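Local coordinates for protein PncC family amidohydrolase (Enterobacter asburiae, PDB 6L19) that probably acts as an amidohydrolase of the PncC (competence-damaged protein) family, whose characterised members deamidate nicotinamide mononucleotide to the nicotinate form, at residues S35-K40 with E152-F157; A20-D25 with E161-L166. The protein carries 3 engineered substitutions. One frame throughout, in Å; residues are numbered along the deposited sequence.

Interaction 1 of 2, residues S35-K40 with E152-F157; sequences SCTGGK and EKAVHF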
loop_
_atom_site.group_PDB
_atom_site.type_symbol
_atom_site.label_atom_id
_atom_site.label_comp_id
_atom_site.label_asym_id
_atom_site.label_seq_id
_atom_site.Cartn_x
_atom_site.Cartn_y
_atom_site.Cartn_z
ATOM N N SER A 35 -4.230 5.880 5.357
ATOM C CA SER A 35 -3.378 6.789 6.118
ATOM C C SER A 35 -3.673 6.579 7.597
ATOM O O SER A 35 -4.317 7.426 8.245
ATOM C CB SER A 35 -3.588 8.236 5.718
ATOM O OG SER A 35 -2.794 9.042 6.571
ATOM N N CYS A 36 -3.156 5.471 8.120
ATOM C CA CYS A 36 -3.467 5.040 9.472
ATOM C C CYS A 36 -3.098 3.567 9.592
ATOM O O CYS A 36 -2.368 3.161 10.500
ATOM C CB CYS A 36 -4.957 5.284 9.741
ATOM S SG CYS A 36 -5.654 4.645 11.142
ATOM N N THR A 37 -3.578 2.764 8.649
ATOM C CA THR A 37 -3.451 1.317 8.725
ATOM C C THR A 37 -2.153 0.771 8.119
ATOM O O THR A 37 -1.932 -0.442 8.168
ATOM C CB THR A 37 -4.666 0.687 8.067
ATOM O OG1 THR A 37 -4.849 1.278 6.785
ATOM C CG2 THR A 37 -5.923 0.971 8.922
ATOM N N GLY A 38 -1.293 1.625 7.556
ATOM C CA GLY A 38 0.059 1.241 7.164
ATOM C C GLY A 38 0.186 0.229 6.038
ATOM O O GLY A 38 1.286 -0.292 5.806
ATOM N N GLY A 39 -0.887 -0.049 5.306
ATOM C CA GLY A 39 -0.869 -1.058 4.262
ATOM C C GLY A 39 -1.539 -2.357 4.643
ATOM O O GLY A 39 -1.664 -3.251 3.787
ATOM N N LYS A 40 -1.990 -2.492 5.898
ATOM C CA LYS A 40 -2.652 -3.731 6.295
ATOM C C LYS A 40 -3.906 -3.991 5.467
ATOM O O LYS A 40 -4.235 -5.152 5.198
ATOM C CB LYS A 40 -2.987 -3.696 7.786
ATOM C CG LYS A 40 -1.752 -3.881 8.677
ATOM C CD LYS A 40 -1.922 -5.034 9.618
ATOM C CE LYS A 40 -0.636 -5.312 10.397
ATOM N NZ LYS A 40 -0.179 -6.712 10.130
ATOM N N GLU A 152 -6.184 -3.057 13.347
ATOM C CA GLU A 152 -6.895 -4.296 13.031
ATOM C C GLU A 152 -8.396 -4.047 12.903
ATOM O O GLU A 152 -9.045 -4.544 11.970
ATOM C CB GLU A 152 -6.609 -5.367 14.101
ATOM C CG GLU A 152 -7.331 -6.696 13.835
ATOM C CD GLU A 152 -7.145 -7.749 14.942
ATOM O OE1 GLU A 152 -6.134 -7.697 15.690
ATOM O OE2 GLU A 152 -8.026 -8.637 15.057
ATOM N N LYS A 153 -8.962 -3.267 13.826
ATOM C CA LYS A 153 -10.396 -2.991 13.795
ATOM C C LYS A 153 -10.778 -2.107 12.614
ATOM O O LYS A 153 -11.853 -2.285 12.016
ATOM C CB LYS A 153 -10.828 -2.313 15.098
ATOM C CG LYS A 153 -10.767 -3.208 16.344
ATOM C CD LYS A 153 -10.546 -2.318 17.585
ATOM C CE LYS A 153 -10.956 -3.019 18.860
ATOM N NZ LYS A 153 -10.927 -2.106 20.044
ATOM N N ALA A 154 -9.929 -1.122 12.297
ATOM C CA ALA A 154 -10.176 -0.249 11.148
ATOM C C ALA A 154 -10.200 -1.047 9.850
ATOM O O ALA A 154 -11.090 -0.852 9.013
ATOM C CB ALA A 154 -9.110 0.852 11.084
ATOM N N VAL A 155 -9.243 -1.965 9.673
ATOM C CA VAL A 155 -9.242 -2.814 8.482
ATOM C C VAL A 155 -10.529 -3.634 8.415
ATOM O O VAL A 155 -11.186 -3.721 7.372
ATOM C CB VAL A 155 -8.002 -3.730 8.464
ATOM C CG1 VAL A 155 -8.152 -4.810 7.391
ATOM C CG2 VAL A 155 -6.714 -2.941 8.271
ATOM N N HIS A 156 -10.895 -4.268 9.527
ATOM C CA HIS A 156 -12.091 -5.106 9.543
ATOM C C HIS A 156 -13.339 -4.280 9.244
ATOM O O HIS A 156 -14.210 -4.702 8.472
ATOM C CB HIS A 156 -12.201 -5.790 10.917
ATOM C CG HIS A 156 -13.237 -6.863 10.989
ATOM N ND1 HIS A 156 -14.572 -6.599 11.221
ATOM C CD2 HIS A 156 -13.132 -8.210 10.885
ATOM C CE1 HIS A 156 -15.247 -7.736 11.239
ATOM N NE2 HIS A 156 -14.399 -8.728 11.027
ATOM N N PHE A 157 -13.432 -3.090 9.836
ATOM C CA PHE A 157 -14.620 -2.264 9.650
ATOM C C PHE A 157 -14.729 -1.770 8.208
ATOM O O PHE A 157 -15.817 -1.786 7.618
ATOM C CB PHE A 157 -14.571 -1.097 10.634
ATOM C CG PHE A 157 -15.750 -0.161 10.555
ATOM C CD1 PHE A 157 -16.969 -0.500 11.125
ATOM C CD2 PHE A 157 -15.623 1.081 9.958
ATOM C CE1 PHE A 157 -18.060 0.382 11.079
ATOM C CE2 PHE A 157 -16.697 1.970 9.919
ATOM C CZ PHE A 157 -17.920 1.613 10.474
#

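Interaction 2 of 2, residues A20-D25 with E161-L166; sequences ASKLTD and ELLAAL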
loop_
_atom_site.group_PDB
_atom_site.type_symbol
_atom_site.label_atom_id
_atom_site.label_comp_id
_atom_site.label_asym_id
_atom_site.label_seq_id
_atom_site.Cartn_x
_atom_site.Cartn_y
_atom_site.Cartn_z
ATOM N N ALA A 20 -14.575 -10.523 -2.551
ATOM C CA ALA A 20 -14.071 -10.970 -3.850
ATOM C C ALA A 20 -15.204 -11.474 -4.745
ATOM O O ALA A 20 -15.284 -11.144 -5.937
ATOM C CB ALA A 20 -13.023 -12.072 -3.645
ATOM N N SER A 21 -16.094 -12.278 -4.178
ATOM C CA SER A 21 -17.182 -12.836 -4.972
ATOM C C SER A 21 -18.208 -11.760 -5.338
ATOM O O SER A 21 -18.665 -11.705 -6.485
ATOM C CB SER A 21 -17.810 -14.012 -4.210
ATOM O OG SER A 21 -19.195 -14.115 -4.460
ATOM N N LYS A 22 -18.554 -10.866 -4.396
ATOM C CA LYS A 22 -19.442 -9.749 -4.736
ATOM C C LYS A 22 -18.863 -8.895 -5.862
ATOM O O LYS A 22 -19.586 -8.502 -6.782
ATOM C CB LYS A 22 -19.698 -8.870 -3.511
ATOM C CG LYS A 22 -20.684 -9.427 -2.503
ATOM C CD LYS A 22 -22.105 -9.190 -2.925
ATOM C CE LYS A 22 -23.067 -9.904 -1.990
ATOM N NZ LYS A 22 -24.455 -9.400 -2.150
ATOM N N LEU A 23 -17.558 -8.611 -5.815
ATOM C CA LEU A 23 -16.948 -7.716 -6.796
ATOM C C LEU A 23 -16.789 -8.395 -8.153
ATOM O O LEU A 23 -17.129 -7.812 -9.193
ATOM C CB LEU A 23 -15.590 -7.228 -6.287
ATOM C CG LEU A 23 -15.632 -6.352 -5.022
ATOM C CD1 LEU A 23 -14.223 -6.164 -4.437
ATOM C CD2 LEU A 23 -16.290 -5.015 -5.298
ATOM N N THR A 24 -16.231 -9.610 -8.173
ATOM C CA THR A 24 -16.010 -10.273 -9.454
ATOM C C THR A 24 -17.326 -10.588 -10.154
ATOM O O THR A 24 -17.374 -10.603 -11.387
ATOM C CB THR A 24 -15.177 -11.552 -9.285
ATOM O OG1 THR A 24 -15.831 -12.441 -8.373
ATOM C CG2 THR A 24 -13.781 -11.223 -8.797
ATOM N N ASP A 25 -18.409 -10.792 -9.397
ATOM C CA ASP A 25 -19.709 -11.030 -10.024
ATOM C C ASP A 25 -20.077 -9.919 -11.009
ATOM O O ASP A 25 -20.686 -10.180 -12.055
ATOM C CB ASP A 25 -20.800 -11.160 -8.955
ATOM C CG ASP A 25 -20.883 -12.569 -8.349
ATOM O OD1 ASP A 25 -20.179 -13.485 -8.826
ATOM O OD2 ASP A 25 -21.649 -12.752 -7.376
ATOM N N GLU A 161 -18.113 -2.906 6.220
ATOM C CA GLU A 161 -19.059 -1.896 5.748
ATOM C C GLU A 161 -19.212 -1.931 4.231
ATOM O O GLU A 161 -20.321 -1.736 3.718
ATOM C CB GLU A 161 -18.629 -0.499 6.195
ATOM C CG GLU A 161 -18.941 -0.213 7.644
ATOM C CD GLU A 161 -20.438 -0.051 7.893
ATOM O OE1 GLU A 161 -21.055 0.865 7.306
ATOM O OE2 GLU A 161 -20.991 -0.851 8.674
ATOM N N LEU A 162 -18.119 -2.145 3.494
ATOM C CA LEU A 162 -18.257 -2.272 2.045
ATOM C C LEU A 162 -19.115 -3.482 1.706
ATOM O O LEU A 162 -20.039 -3.389 0.895
ATOM C CB LEU A 162 -16.890 -2.377 1.360
ATOM C CG LEU A 162 -16.967 -2.557 -0.164
ATOM C CD1 LEU A 162 -17.855 -1.455 -0.823
ATOM C CD2 LEU A 162 -15.567 -2.591 -0.809
ATOM N N LEU A 163 -18.845 -4.622 2.350
ATOM C CA LEU A 163 -19.652 -5.815 2.104
ATOM C C LEU A 163 -21.117 -5.569 2.461
ATOM O O LEU A 163 -22.022 -5.999 1.733
ATOM C CB LEU A 163 -19.078 -7.005 2.882
ATOM C CG LEU A 163 -19.586 -8.415 2.565
ATOM C CD1 LEU A 163 -19.282 -8.821 1.124
ATOM C CD2 LEU A 163 -18.978 -9.416 3.548
ATOM N N ALA A 164 -21.371 -4.840 3.553
ATOM C CA ALA A 164 -22.744 -4.497 3.917
ATOM C C ALA A 164 -23.414 -3.646 2.842
ATOM O O ALA A 164 -24.573 -3.881 2.482
ATOM C CB ALA A 164 -22.768 -3.760 5.252
ATOM N N ALA A 165 -22.705 -2.627 2.343
ATOM C CA ALA A 165 -23.234 -1.765 1.288
ATOM C C ALA A 165 -23.593 -2.539 0.027
ATOM O O ALA A 165 -24.441 -2.086 -0.743
ATOM C CB ALA A 165 -22.218 -0.676 0.942
ATOM N N LEU A 166 -22.973 -3.695 -0.204
ATOM C CA LEU A 166 -23.210 -4.480 -1.405
ATOM C C LEU A 166 -24.091 -5.702 -1.143
ATOM O O LEU A 166 -24.094 -6.640 -1.946
ATOM C CB LEU A 166 -21.877 -4.914 -2.009
ATOM C CG LEU A 166 -20.877 -3.832 -2.411
ATOM C CD1 LEU A 166 -19.558 -4.454 -2.837
ATOM C CD2 LEU A 166 -21.448 -3.012 -3.539
#

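Interaction 1 of 2, residues S35-K40 with E152-F157
Methyl CG2 of Thr-37 rests against two side chains of helix 147-165, 3.9 Å from CB of Ala-154 and 4.0 Å from CG2 of Val-155. With OG1 lodged between the backbone N and the carbonyl carbon (chi1 50°), the threonine turns its methyl toward the helix, while the hydroxyl hydrogen-bonds OE1 of Glu-34. The threonine and valine side chains cross obliquely, and this apolar patch is the buried, close-packed part of the contact. The segment 35-40 is the loop leading from strand 30-35 into helix 40-46: a type I' turn runs from Thr-37 to Lys-40, closed by Lys-40 N to Thr-37 O at 3.1 Å, and Gly-38 and Gly-39 supply its positive-phi corners. Gly-39 is also the N-cap of helix 40-46. Toward solvent the packing thins out. Lys-40 lays CB against Val-155 CG2, 3.8 Å away, so the same valine methyl serves both loop residues; beyond CB the lysine chain bends at chi2 and carries its exposed ammonium end away from the helix, its side chain also packing on Val-43 of the second subunit.

Interaction 2 of 2, residues A20-D25 with E161-L166
Lys-22 and Leu-166 bury the most surface here, with Leu-23 next, as helix 12-25 packs beside the end of helix 147-165. The two segments run in roughly the same direction, and both helices touch strand 104-110 of the mixed sheet, making this a helix-helix contact within an alpha/beta fold. Leu-166 is the first residue to leave helical backbone angles, so its side chain and its carbonyl group mark the place where helix 147-165 stops; its backbone N still reaches Leu-163 O at 3.2 Å.

Lys-22 works with both halves of its chain. CG lies beside its own backbone N and anti to the carbonyl carbon (chi1 -77°); a single bend at chi2 then sends the rest of the chain out nearly straight toward the helix end. The methylene CG of Lys-22 packs against CD1 of Leu-163 at 3.9 Å, the two side chains crossing at about a right angle. Leu-163 also rests on Leu-15 and Lys-18 of helix 12-25, which extends the interface one turn and more toward the start of that helix.

Leu-23 and Leu-166 likewise cross at about a right angle, CD2 of the former meeting CD1 of the latter at 4.1 Å. Leu-23 continues onto Leu-28, Phe-54 and Ile-104 in the core, while Leu-166 covers it from the helix end and also rests on Leu-19. A positive charge beside the carboxyl end of a helix is probably favourable electrostatically, and the lysine supplies one: NZ of Lys-22 donates to O of Leu-166 at 2.8 Å, with a C=O...N angle of 143° and the nitrogen tilted 17° from the carbonyl plane.

In the fold
Both contacts use helix 147-165, the last helix of the chain: interaction 1 takes its middle, interaction 2 its C-terminal end, and their centres lie 18 Å apart. Along the sequence the order is 20-25, 35-40, 152-157, 161-166, so interaction 2 encloses interaction 1. Strand 30-35 links helix 12-25 to the loop of interaction 1, and four of the five strands of the mixed sheet lie between 35-40 and 152-157. One C-terminal helix thus meets the first helix of the chain near the periphery and, closer to the chain centre, the loop after strand 30-35 that adjoins the second subunit.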